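Local structure of peptidase, zinc-dependent (Methanocorpusculum labreanum, 3LMC) at residues A[180-183]-A[187-190]; A[27-32]-A[149-154]; A[118-123]-A[141-146]. The protein is probably a zinc-dependent metallopeptidase of the M54 family, and also binds an iron(III) ion at a separate four-cysteine site. All blocks are in the same frame, centred on the assembly; numbering follows the deposited sequence.

Interaction 1 (A[180-183]-A[187-190]); sequences RKYF and CRVQ. With FE (Fe (III) ion), chain B.
The four-cysteine iron site of this M54 peptidase frames the contact, in which Phe183 and Tyr182, from the loop before helix 185-191, meet Cys187 and Arg188 on that helix. Cys187 SG binds the iron(III) ion at 2.4 Å, and Cys160, Cys165 and Cys184 complete the site. The Phe183 ring turns its edge to this ligand: CD1 lies 4.1 Å from Cys187 CB, close to the ring plane, an apolar touch beside the metal. Elsewhere the ring packs on Val26 and Leu27 of helix 16-27.

On the other side of the loop backbone, Arg188 reaches back along the chain. Its extended stem, from CG to NE, lays one face of the guanidinium over Phe183 O; NH1 is 3.5 Å from that oxygen, but the angle is too poor for a hydrogen bond. NH1 also comes to 4.0 Å from Tyr182 CE1, with the tyrosine ring and the guanidinium plane nearly perpendicular, at 88°. A chi1 of 174° swings the tyrosine ring out toward the arginine.

A CxxC pair leading into a helix, with Cys184 just before it and Cys187 in its first turn, is typical of Cys4 metal sites.

Interaction 2 (A[27-32]-A[149-154]); sequences LEMPVS and HEIGHL. With ZN (zinc ion), chain C.
The zinc-binding HExxH helix, 136-154, carries its metal ligands on one face and packs another against the end of helix 16-27, where Leu27 and Met29 meet Ile151. Leu27 does most of the touching. Both its methyls come to Ile151 from one side: CD2 lies 3.9 Å from Ile151 CG2, and CD1 lies 3.9 Å from Ile151 CD1. The two side chains cross at about a right angle. Met29, a selenomethionine, adds its terminal methyl, CE, at 4.4 Å from Ile151 CG2. Glu28, with positive phi, is the C-prime residue of the Schellman motif that ends helix 16-27; past this turn the chain runs on into strand 31-34, and Met29 and Ile151 both rest on Ile3 of the neighbouring strand.

The metal lies across the helix from this apolar patch. His149 NE2 and His153 NE2, one turn apart, each bind the zinc ion at 2.2 Å; His159 is the third protein ligand, and a water at 2.4 Å from the zinc ion is also bound. Each imidazole is fixed by its other nitrogen, ND1 of His149 bonding to Ile166 O and ND1 of His153 to Leu157 O. The first side-chain bond of His149 is directed away from segment 27-32. Glu150 OE1 accepts a hydrogen bond of 2.9 Å from the metal-bound water, its chain bent at chi2 (-52°) to bring the carboxylate there. Two helical histidines on the zinc ion, with the glutamate next to the first of them bonded to the metal-bound water, are the hallmark of the HExxH active site of clan MA, here extended by His159 to the HExxHxxGxxH pattern of the metzincins.

Interaction 3 (A[118-123]-A[141-146]); sequences AIVSPH and DRIVKE
Val120, the last residue of strand 117-120, lays its CG2 methyl against the aliphatic stem of Glu146 on helix 136-154, 3.9 Å from Glu146 CG. The two side chains run past one another in opposite directions, so the valine meets the methylene part of the glutamate. A chi1 of 170° carries that CG across from the backbone N; a bend at chi2 (72°) then turns the carboxylate off the line of the stem. There it approaches the active site: Glu146 OE2 lies close to Glu150 OE2. Phe108 of strand 106-112 also touches Glu146.

One helical turn earlier, Ile143 supplies the rest of the apolar surface. Its CG2 lies 4.3 Å from Val120 CG1, and its other branch reaches further, to where the strand has given way to loop. Fully extended at chi2, that branch puts CD1 3.7 Å from Pro122 CG and 4.1 Å from Pro122 CB; the two side chains meet at a slant, CD1 against the CB-CG bond of the ring. All four of these side chains are buried, and Val94 of strand 90-94 touches both Val120 and Pro122.

Between the valine and the proline, Ser121 points away from the helix. Its OG accepts a 3.0 Å hydrogen bond from His123 N, an ST turn, and is also hydrogen-bonded to Gly97 O; together these fix the chain as it leaves the strand. The contact thus joins the active-site helix, 136-154, to one face of a mixed five-stranded sheet with one antiparallel edge strand, an arrangement as in the upper subdomain of metzincin metallopeptidases.

Overall arrangement
Interactions 2 and 3 use successive parts of helix 136-154, their centres about 12 Å apart. Segment 141-146 lies on the sheet before the helix carries the zinc ligands His149 and His153, and Leu154 CD2 packs 3.6 Å from Ala118 CB. Interaction 1 belongs to the iron site, its centre about 11 Å from that of interaction 2, and is joined to it by Phe183 CZ, 4.0 Å from Leu27 CD2. A salt bridge of 2.6 Å between Lys181 NZ and Asp141 OD1 ties interaction 1 to interaction 3, about 17 Å apart between centres. The Glu146 side chain comes to about 6 Å from the zinc ion, that of Phe183 only to about 11 Å.

Interaction 1 (A[180-183]-A[187-190])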
ATOM      1  N   ARG A 180      11.176   3.369 -11.642  1.00 19.35           N
ATOM      2  CA  ARG A 180      11.809   2.052 -11.711  1.00 21.46           C
ATOM      3  C   ARG A 180      11.657   1.347 -10.370  1.00 20.61           C
ATOM      4  O   ARG A 180      11.309   1.978  -9.370  1.00 21.93           O
ATOM      5  CB  ARG A 180      13.294   2.160 -12.064  1.00 20.03           C
ATOM      6  CG  ARG A 180      13.590   2.458 -13.534  1.00 35.22           C
ATOM      7  CD  ARG A 180      13.232   3.889 -13.892  1.00 42.87           C
ATOM      8  NE  ARG A 180      13.982   4.367 -15.049  1.00 51.05           N
ATOM      9  CZ  ARG A 180      13.475   4.501 -16.271  1.00 54.51           C
ATOM     10  NH1 ARG A 180      12.206   4.196 -16.508  1.00 53.14           N
ATOM     11  NH2 ARG A 180      14.241   4.945 -17.257  1.00 58.37           N
ATOM     12  N   LYS A 181      11.881   0.035 -10.361  1.00 17.75           N
ATOM     13  CA  LYS A 181      11.838  -0.717  -9.119  1.00 18.41           C
ATOM     14  C   LYS A 181      13.175  -0.480  -8.436  1.00 20.70           C
ATOM     15  O   LYS A 181      14.094  -1.298  -8.529  1.00 19.99           O
ATOM     16  CB  LYS A 181      11.570  -2.208  -9.382  1.00 15.60           C
ATOM     17  CG  LYS A 181      10.108  -2.491  -9.788  1.00 15.95           C
ATOM     18  CD  LYS A 181       9.912  -3.882 -10.342  1.00 19.81           C
ATOM     19  CE  LYS A 181       8.555  -3.998 -11.043  1.00 22.94           C
ATOM     20  NZ  LYS A 181       8.453  -5.223 -11.895  1.00 23.80           N
ATOM     21  N   TYR A 182      13.259   0.644  -7.732  1.00 18.06           N
ATOM     22  CA  TYR A 182      14.538   1.278  -7.438  1.00 22.90           C
ATOM     23  C   TYR A 182      14.378   2.326  -6.340  1.00 21.64           C
ATOM     24  O   TYR A 182      13.551   3.226  -6.449  1.00 18.30           O
ATOM     25  CB  TYR A 182      15.031   1.963  -8.727  1.00 24.68           C
ATOM     26  CG  TYR A 182      16.287   2.800  -8.623  1.00 30.11           C
ATOM     27  CD1 TYR A 182      17.518   2.208  -8.392  1.00 35.10           C
ATOM     28  CD2 TYR A 182      16.250   4.181  -8.810  1.00 35.15           C
ATOM     29  CE1 TYR A 182      18.679   2.962  -8.321  1.00 36.92           C
ATOM     30  CE2 TYR A 182      17.415   4.954  -8.735  1.00 35.27           C
ATOM     31  CZ  TYR A 182      18.624   4.331  -8.490  1.00 38.07           C
ATOM     32  OH  TYR A 182      19.791   5.063  -8.415  1.00 42.07           O
ATOM     33  N   PHE A 183      15.156   2.198  -5.274  1.00 21.88           N
ATOM     34  CA  PHE A 183      15.323   3.295  -4.333  1.00 21.83           C
ATOM     35  C   PHE A 183      16.670   3.933  -4.623  1.00 22.22           C
ATOM     36  O   PHE A 183      17.693   3.246  -4.578  1.00 23.22           O
ATOM     37  CB  PHE A 183      15.325   2.779  -2.898  1.00 25.62           C
ATOM     38  CG  PHE A 183      13.962   2.447  -2.364  1.00 23.45           C
ATOM     39  CD1 PHE A 183      13.150   3.435  -1.868  1.00 19.79           C
ATOM     40  CD2 PHE A 183      13.511   1.140  -2.334  1.00 22.10           C
ATOM     41  CE1 PHE A 183      11.914   3.143  -1.373  1.00 20.28           C
ATOM     42  CE2 PHE A 183      12.264   0.843  -1.836  1.00 16.45           C
ATOM     43  CZ  PHE A 183      11.467   1.848  -1.348  1.00 15.71           C
ATOM     44  N   CYS A 187      17.613   7.728  -0.855  1.00 23.90           N
ATOM     45  CA  CYS A 187      16.506   7.043  -0.192  1.00 14.49           C
ATOM     46  C   CYS A 187      16.928   5.748   0.493  1.00 23.59           C
ATOM     47  O   CYS A 187      16.474   5.483   1.604  1.00 27.34           O
ATOM     48  CB  CYS A 187      15.345   6.823  -1.146  1.00 17.31           C
ATOM     49  SG  CYS A 187      14.538   8.344  -1.687  1.00 27.84           S
ATOM     50  N   ARG A 188      17.797   4.946  -0.131  1.00 23.64           N
ATOM     51  CA  ARG A 188      18.257   3.715   0.536  1.00 26.53           C
ATOM     52  C   ARG A 188      18.938   3.967   1.902  1.00 32.18           C
ATOM     53  O   ARG A 188      18.697   3.227   2.856  1.00 29.35           O
ATOM     54  CB  ARG A 188      19.120   2.805  -0.368  1.00 23.04           C
ATOM     55  CG  ARG A 188      20.144   3.487  -1.263  1.00 33.34           C
ATOM     56  CD  ARG A 188      20.590   2.532  -2.400  1.00 70.06           C
ATOM     57  NE  ARG A 188      21.394   3.190  -3.436  1.00 65.40           N
ATOM     58  CZ  ARG A 188      21.456   2.794  -4.706  1.00 56.51           C
ATOM     59  NH1 ARG A 188      20.756   1.742  -5.108  1.00 58.47           N
ATOM     60  NH2 ARG A 188      22.208   3.457  -5.576  1.00 48.43           N
ATOM     61  N   VAL A 189      19.779   5.001   1.989  1.00 30.54           N
ATOM     62  CA  VAL A 189      20.422   5.364   3.250  1.00 33.11           C
ATOM     63  C   VAL A 189      19.388   5.671   4.345  1.00 40.54           C
ATOM     64  O   VAL A 189      19.491   5.173   5.473  1.00 41.16           O
ATOM     65  CB  VAL A 189      21.343   6.598   3.088  1.00 34.05           C
ATOM     66  CG1 VAL A 189      21.925   7.006   4.441  1.00 42.80           C
ATOM     67  CG2 VAL A 189      22.456   6.310   2.095  1.00 34.04           C
ATOM     68  N   GLN A 190      18.396   6.497   4.016  1.00 40.46           N
ATOM     69  CA  GLN A 190      17.343   6.836   4.977  1.00 44.00           C
ATOM     70  C   GLN A 190      16.546   5.609   5.393  1.00 46.98           C
ATOM     71  O   GLN A 190      16.228   5.435   6.572  1.00 49.21           O
ATOM     72  CB  GLN A 190      16.396   7.891   4.404  1.00 42.21           C
ATOM     73  CG  GLN A 190      17.074   9.204   4.065  1.00 42.23           C
ATOM     74  CD  GLN A 190      16.125  10.185   3.412  1.00 46.98           C
ATOM     75  OE1 GLN A 190      16.529  10.974   2.558  1.00 53.18           O
ATOM     76  NE2 GLN A 190      14.849  10.137   3.803  1.00 44.31           N
TER
HETATM   77 FE    FE B 211      14.930   8.587  -3.995  1.00 22.47          FE

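Interaction 2 (A[27-32]-A[149-154])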
ATOM      1  N   LEU A  27      12.151  -3.511  -1.212  1.00 22.00           N
ATOM      2  CA  LEU A  27      12.283  -2.992   0.147  1.00 20.45           C
ATOM      3  C   LEU A  27      13.467  -3.649   0.883  1.00 26.18           C
ATOM      4  O   LEU A  27      14.006  -3.088   1.845  1.00 23.79           O
ATOM      5  CB  LEU A  27      10.990  -3.232   0.928  1.00 12.09           C
ATOM      6  CG  LEU A  27       9.736  -2.478   0.470  1.00 19.11           C
ATOM      7  CD1 LEU A  27       8.477  -3.119   1.052  1.00 21.71           C
ATOM      8  CD2 LEU A  27       9.797  -1.000   0.839  1.00 17.06           C
ATOM      9  N   GLU A  28      13.866  -4.834   0.421  1.00 22.87           N
ATOM     10  CA  GLU A  28      14.909  -5.609   1.087  1.00 27.45           C
ATOM     11  C   GLU A  28      14.458  -5.937   2.502  1.00 29.38           C
ATOM     12  O   GLU A  28      15.227  -5.777   3.455  1.00 28.26           O
ATOM     13  CB  GLU A  28      16.239  -4.839   1.124  1.00 28.83           C
ATOM     14  CG  GLU A  28      17.044  -4.917  -0.160  1.00 38.15           C
ATOM     15  CD  GLU A  28      18.216  -3.928  -0.196  1.00 45.86           C
ATOM     16  OE1 GLU A  28      18.308  -3.062   0.698  1.00 52.27           O
ATOM     17  OE2 GLU A  28      19.045  -4.014  -1.124  1.00 45.69           O
HETATM   18  N   MSE A  29      13.211  -6.397   2.619  1.00 24.52           N
HETATM   19  CA  MSE A  29      12.576  -6.716   3.894  1.00 27.14           C
HETATM   20  C   MSE A  29      11.524  -7.806   3.670  1.00 24.74           C
HETATM   21  O   MSE A  29      10.853  -7.825   2.635  1.00 23.28           O
HETATM   22  CB  MSE A  29      11.881  -5.475   4.481  1.00 33.24           C
HETATM   23  CG  MSE A  29      12.780  -4.243   4.679  1.00 42.95           C
HETATM   24 SE   MSE A  29      11.880  -2.763   5.659  1.00 70.86          SE
HETATM   25  CE  MSE A  29      10.707  -2.106   4.263  1.00 35.22           C
ATOM     26  N   PRO A  30      11.374  -8.720   4.640  1.00 27.16           N
ATOM     27  CA  PRO A  30      10.364  -9.781   4.515  1.00 25.51           C
ATOM     28  C   PRO A  30       8.971  -9.175   4.538  1.00 22.10           C
ATOM     29  O   PRO A  30       8.720  -8.248   5.300  1.00 19.68           O
ATOM     30  CB  PRO A  30      10.573 -10.618   5.771  1.00 27.73           C
ATOM     31  CG  PRO A  30      11.187  -9.672   6.748  1.00 31.58           C
ATOM     32  CD  PRO A  30      12.074  -8.765   5.934  1.00 28.22           C
ATOM     33  N   VAL A  31       8.090  -9.690   3.692  1.00 22.06           N
ATOM     34  CA  VAL A  31       6.736  -9.181   3.564  1.00 23.50           C
ATOM     35  C   VAL A  31       5.790 -10.368   3.624  1.00 27.67           C
ATOM     36  O   VAL A  31       5.896 -11.298   2.817  1.00 30.54           O
ATOM     37  CB  VAL A  31       6.560  -8.444   2.211  1.00 24.44           C
ATOM     38  CG1 VAL A  31       5.093  -8.079   1.958  1.00 27.60           C
ATOM     39  CG2 VAL A  31       7.434  -7.216   2.164  1.00 18.87           C
ATOM     40  N   SER A  32       4.879 -10.351   4.588  1.00 25.68           N
ATOM     41  CA  SER A  32       3.912 -11.430   4.748  1.00 20.42           C
ATOM     42  C   SER A  32       2.616 -11.108   4.014  1.00 21.76           C
ATOM     43  O   SER A  32       2.145  -9.973   4.051  1.00 31.09           O
ATOM     44  CB  SER A  32       3.633 -11.678   6.229  1.00 25.10           C
ATOM     45  OG  SER A  32       2.581 -12.623   6.392  1.00 32.68           O
ATOM     46  N   HIS A 149       6.286   2.697  -2.490  1.00 15.93           N
ATOM     47  CA  HIS A 149       6.253   4.134  -2.228  1.00 20.92           C
ATOM     48  C   HIS A 149       5.543   4.426  -0.902  1.00 21.59           C
ATOM     49  O   HIS A 149       6.123   5.011   0.001  1.00 20.69           O
ATOM     50  CB  HIS A 149       5.529   4.842  -3.375  1.00 25.84           C
ATOM     51  CG  HIS A 149       5.346   6.310  -3.161  1.00 34.65           C
ATOM     52  ND1 HIS A 149       6.187   7.252  -3.713  1.00 42.76           N
ATOM     53  CD2 HIS A 149       4.422   6.999  -2.451  1.00 33.20           C
ATOM     54  CE1 HIS A 149       5.793   8.458  -3.347  1.00 38.51           C
ATOM     55  NE2 HIS A 149       4.725   8.332  -2.585  1.00 33.85           N
ATOM     56  N   GLU A 150       4.287   4.001  -0.797  1.00 16.17           N
ATOM     57  CA  GLU A 150       3.502   4.175   0.410  1.00 17.28           C
ATOM     58  C   GLU A 150       4.193   3.592   1.633  1.00 19.04           C
ATOM     59  O   GLU A 150       4.204   4.225   2.678  1.00 17.60           O
ATOM     60  CB  GLU A 150       2.122   3.539   0.262  1.00 18.61           C
ATOM     61  CG  GLU A 150       1.315   4.021  -0.942  1.00 21.58           C
ATOM     62  CD  GLU A 150       1.216   5.532  -1.021  1.00 32.99           C
ATOM     63  OE1 GLU A 150       1.751   6.231  -0.134  1.00 37.24           O
ATOM     64  OE2 GLU A 150       0.594   6.034  -1.973  1.00 39.31           O
ATOM     65  N   ILE A 151       4.759   2.394   1.497  1.00 13.03           N
ATOM     66  CA  ILE A 151       5.452   1.733   2.601  1.00 16.79           C
ATOM     67  C   ILE A 151       6.731   2.466   3.005  1.00 23.68           C
ATOM     68  O   ILE A 151       7.125   2.454   4.175  1.00 21.65           O
ATOM     69  CB  ILE A 151       5.816   0.275   2.264  1.00 13.71           C
ATOM     70  CG1 ILE A 151       4.555  -0.606   2.300  1.00 16.31           C
ATOM     71  CG2 ILE A 151       6.820  -0.251   3.282  1.00 14.31           C
ATOM     72  CD1 ILE A 151       4.766  -2.019   1.704  1.00 18.25           C
ATOM     73  N   GLY A 152       7.390   3.087   2.030  1.00 21.03           N
ATOM     74  CA  GLY A 152       8.540   3.913   2.320  1.00 16.26           C
ATOM     75  C   GLY A 152       8.143   5.034   3.264  1.00 21.11           C
ATOM     76  O   GLY A 152       8.845   5.288   4.236  1.00 24.35           O
ATOM     77  N   HIS A 153       7.022   5.703   2.982  1.00 20.80           N
ATOM     78  CA  HIS A 153       6.480   6.721   3.895  1.00 23.93           C
ATOM     79  C   HIS A 153       6.327   6.210   5.336  1.00 23.52           C
ATOM     80  O   HIS A 153       6.605   6.914   6.294  1.00 23.61           O
ATOM     81  CB  HIS A 153       5.101   7.172   3.437  1.00 20.27           C
ATOM     82  CG  HIS A 153       5.106   8.064   2.247  1.00 21.81           C
ATOM     83  ND1 HIS A 153       5.969   9.130   2.118  1.00 23.22           N
ATOM     84  CD2 HIS A 153       4.310   8.087   1.149  1.00 20.91           C
ATOM     85  CE1 HIS A 153       5.723   9.754   0.980  1.00 22.38           C
ATOM     86  NE2 HIS A 153       4.719   9.143   0.378  1.00 23.43           N
ATOM     87  N   LEU A 154       5.838   4.987   5.484  1.00 21.20           N
ATOM     88  CA  LEU A 154       5.679   4.412   6.815  1.00 18.13           C
ATOM     89  C   LEU A 154       7.025   4.349   7.564  1.00 23.99           C
ATOM     90  O   LEU A 154       7.071   4.299   8.799  1.00 22.57           O
ATOM     91  CB  LEU A 154       5.029   3.028   6.703  1.00 18.50           C
ATOM     92  CG  LEU A 154       3.510   2.973   6.911  1.00 21.65           C
ATOM     93  CD1 LEU A 154       2.799   4.291   6.600  1.00 19.85           C
ATOM     94  CD2 LEU A 154       2.888   1.809   6.175  1.00 14.93           C
TER
HETATM   95 ZN    ZN C 212       3.580   9.783  -1.398  1.00 38.63          ZN
HETATM   96  O   HOH W   1       1.392   9.006  -0.926  1.00 23.59           O

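Interaction 3 (A[118-123]-A[141-146])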
ATOM      1  N   ALA A 118      -0.906   1.850   5.410  1.00 13.02           N
ATOM      2  CA  ALA A 118      -0.895   2.453   4.087  1.00 12.29           C
ATOM      3  C   ALA A 118      -1.877   1.720   3.185  1.00 16.41           C
ATOM      4  O   ALA A 118      -2.372   0.638   3.530  1.00 13.52           O
ATOM      5  CB  ALA A 118       0.511   2.418   3.491  1.00 18.56           C
ATOM      6  N   ILE A 119      -2.163   2.305   2.028  1.00 13.56           N
ATOM      7  CA  ILE A 119      -3.142   1.724   1.120  1.00 16.62           C
ATOM      8  C   ILE A 119      -2.759   1.990  -0.329  1.00 15.29           C
ATOM      9  O   ILE A 119      -2.217   3.054  -0.641  1.00 18.48           O
ATOM     10  CB  ILE A 119      -4.570   2.292   1.402  1.00 21.81           C
ATOM     11  CG1 ILE A 119      -5.645   1.515   0.637  1.00 15.31           C
ATOM     12  CG2 ILE A 119      -4.649   3.767   1.047  1.00 23.84           C
ATOM     13  CD1 ILE A 119      -7.100   1.842   1.119  1.00 14.79           C
ATOM     14  N   VAL A 120      -3.011   1.017  -1.204  1.00 11.99           N
ATOM     15  CA  VAL A 120      -2.899   1.248  -2.642  1.00  9.74           C
ATOM     16  C   VAL A 120      -4.137   0.699  -3.339  1.00 19.09           C
ATOM     17  O   VAL A 120      -4.682  -0.338  -2.938  1.00 16.89           O
ATOM     18  CB  VAL A 120      -1.635   0.624  -3.253  1.00 19.72           C
ATOM     19  CG1 VAL A 120      -1.464  -0.823  -2.804  1.00 19.08           C
ATOM     20  CG2 VAL A 120      -1.707   0.697  -4.786  1.00 22.27           C
ATOM     21  N   SER A 121      -4.603   1.409  -4.365  1.00 15.67           N
ATOM     22  CA  SER A 121      -5.770   0.960  -5.103  1.00 15.17           C
ATOM     23  C   SER A 121      -5.397   0.679  -6.549  1.00 16.76           C
ATOM     24  O   SER A 121      -4.932   1.577  -7.256  1.00 16.51           O
ATOM     25  CB  SER A 121      -6.859   2.018  -5.093  1.00 13.71           C
ATOM     26  OG  SER A 121      -7.783   1.728  -6.133  1.00 15.13           O
ATOM     27  N   PRO A 122      -5.582  -0.568  -6.992  1.00 15.84           N
ATOM     28  CA  PRO A 122      -5.291  -0.853  -8.400  1.00 15.57           C
ATOM     29  C   PRO A 122      -6.367  -0.312  -9.342  1.00 20.20           C
ATOM     30  O   PRO A 122      -6.238  -0.507 -10.553  1.00 20.28           O
ATOM     31  CB  PRO A 122      -5.271  -2.378  -8.447  1.00 15.87           C
ATOM     32  CG  PRO A 122      -4.991  -2.812  -7.039  1.00 20.51           C
ATOM     33  CD  PRO A 122      -5.732  -1.801  -6.205  1.00 17.86           C
ATOM     34  N   HIS A 123      -7.390   0.370  -8.818  1.00 17.39           N
ATOM     35  CA  HIS A 123      -8.508   0.792  -9.676  1.00 16.18           C
ATOM     36  C   HIS A 123      -8.062   1.600 -10.887  1.00 16.60           C
ATOM     37  O   HIS A 123      -8.577   1.410 -11.980  1.00 18.67           O
ATOM     38  CB  HIS A 123      -9.559   1.580  -8.901  1.00 20.92           C
ATOM     39  CG  HIS A 123     -10.838   1.774  -9.661  1.00 25.06           C
ATOM     40  ND1 HIS A 123     -11.196   2.980 -10.226  1.00 25.04           N
ATOM     41  CD2 HIS A 123     -11.826   0.903  -9.977  1.00 27.33           C
ATOM     42  CE1 HIS A 123     -12.365   2.855 -10.828  1.00 29.11           C
ATOM     43  NE2 HIS A 123     -12.769   1.602 -10.697  1.00 32.96           N
ATOM     44  N   ASP A 141       3.737  -4.577 -11.825  1.00 14.16           N
ATOM     45  CA  ASP A 141       4.725  -3.498 -11.833  1.00 14.02           C
ATOM     46  C   ASP A 141       4.198  -2.290 -11.086  1.00 19.97           C
ATOM     47  O   ASP A 141       4.897  -1.710 -10.256  1.00 20.48           O
ATOM     48  CB  ASP A 141       5.037  -3.024 -13.247  1.00 16.47           C
ATOM     49  CG  ASP A 141       5.816  -4.034 -14.053  1.00 24.96           C
ATOM     50  OD1 ASP A 141       6.418  -4.952 -13.463  1.00 20.21           O
ATOM     51  OD2 ASP A 141       5.819  -3.893 -15.293  1.00 29.10           O
ATOM     52  N   ARG A 142       2.983  -1.878 -11.431  1.00 14.00           N
ATOM     53  CA  ARG A 142       2.424  -0.645 -10.887  1.00 18.32           C
ATOM     54  C   ARG A 142       2.130  -0.739  -9.396  1.00 15.51           C
ATOM     55  O   ARG A 142       2.503   0.161  -8.633  1.00 18.10           O
ATOM     56  CB  ARG A 142       1.179  -0.244 -11.670  1.00 14.27           C
ATOM     57  CG  ARG A 142       1.507   0.142 -13.101  1.00 13.75           C
ATOM     58  CD  ARG A 142       0.232   0.226 -13.961  1.00 20.77           C
ATOM     59  NE  ARG A 142       0.548   0.722 -15.292  1.00 21.65           N
ATOM     60  CZ  ARG A 142      -0.090   0.355 -16.402  1.00 23.79           C
ATOM     61  NH1 ARG A 142      -1.093  -0.519 -16.349  1.00 16.45           N
ATOM     62  NH2 ARG A 142       0.291   0.855 -17.572  1.00 22.35           N
ATOM     63  N   ILE A 143       1.503  -1.835  -8.972  1.00 12.13           N
ATOM     64  CA  ILE A 143       1.203  -2.018  -7.545  1.00 17.54           C
ATOM     65  C   ILE A 143       2.462  -2.085  -6.694  1.00 14.37           C
ATOM     66  O   ILE A 143       2.489  -1.588  -5.577  1.00 16.20           O
ATOM     67  CB  ILE A 143       0.404  -3.295  -7.274  1.00 17.85           C
ATOM     68  CG1 ILE A 143      -0.917  -3.263  -8.045  1.00 19.80           C
ATOM     69  CG2 ILE A 143       0.156  -3.461  -5.757  1.00 14.68           C
ATOM     70  CD1 ILE A 143      -1.782  -4.494  -7.825  1.00 16.59           C
ATOM     71  N   VAL A 144       3.501  -2.730  -7.214  1.00 18.21           N
ATOM     72  CA  VAL A 144       4.748  -2.847  -6.482  1.00 14.90           C
ATOM     73  C   VAL A 144       5.364  -1.471  -6.279  1.00 19.00           C
ATOM     74  O   VAL A 144       5.818  -1.136  -5.185  1.00 15.20           O
ATOM     75  CB  VAL A 144       5.762  -3.688  -7.262  1.00 16.33           C
ATOM     76  CG1 VAL A 144       7.162  -3.549  -6.634  1.00 16.59           C
ATOM     77  CG2 VAL A 144       5.309  -5.145  -7.327  1.00 14.41           C
ATOM     78  N   LYS A 145       5.389  -0.688  -7.354  1.00 16.32           N
ATOM     79  CA  LYS A 145       6.010   0.623  -7.346  1.00 14.45           C
ATOM     80  C   LYS A 145       5.289   1.613  -6.430  1.00 17.63           C
ATOM     81  O   LYS A 145       5.923   2.381  -5.704  1.00 19.05           O
ATOM     82  CB  LYS A 145       6.025   1.177  -8.761  1.00 11.65           C
ATOM     83  CG  LYS A 145       7.021   0.517  -9.708  1.00 16.67           C
ATOM     84  CD  LYS A 145       6.707   0.991 -11.129  1.00 17.90           C
ATOM     85  CE  LYS A 145       7.708   0.477 -12.128  1.00 23.54           C
ATOM     86  NZ  LYS A 145       7.499   1.192 -13.420  1.00 18.76           N
ATOM     87  N   GLU A 146       3.961   1.592  -6.458  1.00 21.41           N
ATOM     88  CA  GLU A 146       3.183   2.533  -5.652  1.00 21.99           C
ATOM     89  C   GLU A 146       3.034   1.989  -4.239  1.00 21.74           C
ATOM     90  O   GLU A 146       2.960   2.750  -3.275  1.00 20.21           O
ATOM     91  CB  GLU A 146       1.825   2.823  -6.290  1.00 25.57           C
ATOM     92  CG  GLU A 146       0.868   3.594  -5.397  1.00 41.70           C
ATOM     93  CD  GLU A 146       1.264   5.051  -5.208  1.00 51.21           C
ATOM     94  OE1 GLU A 146       2.225   5.504  -5.873  1.00 55.64           O
ATOM     95  OE2 GLU A 146       0.606   5.746  -4.402  1.00 50.11           O
TER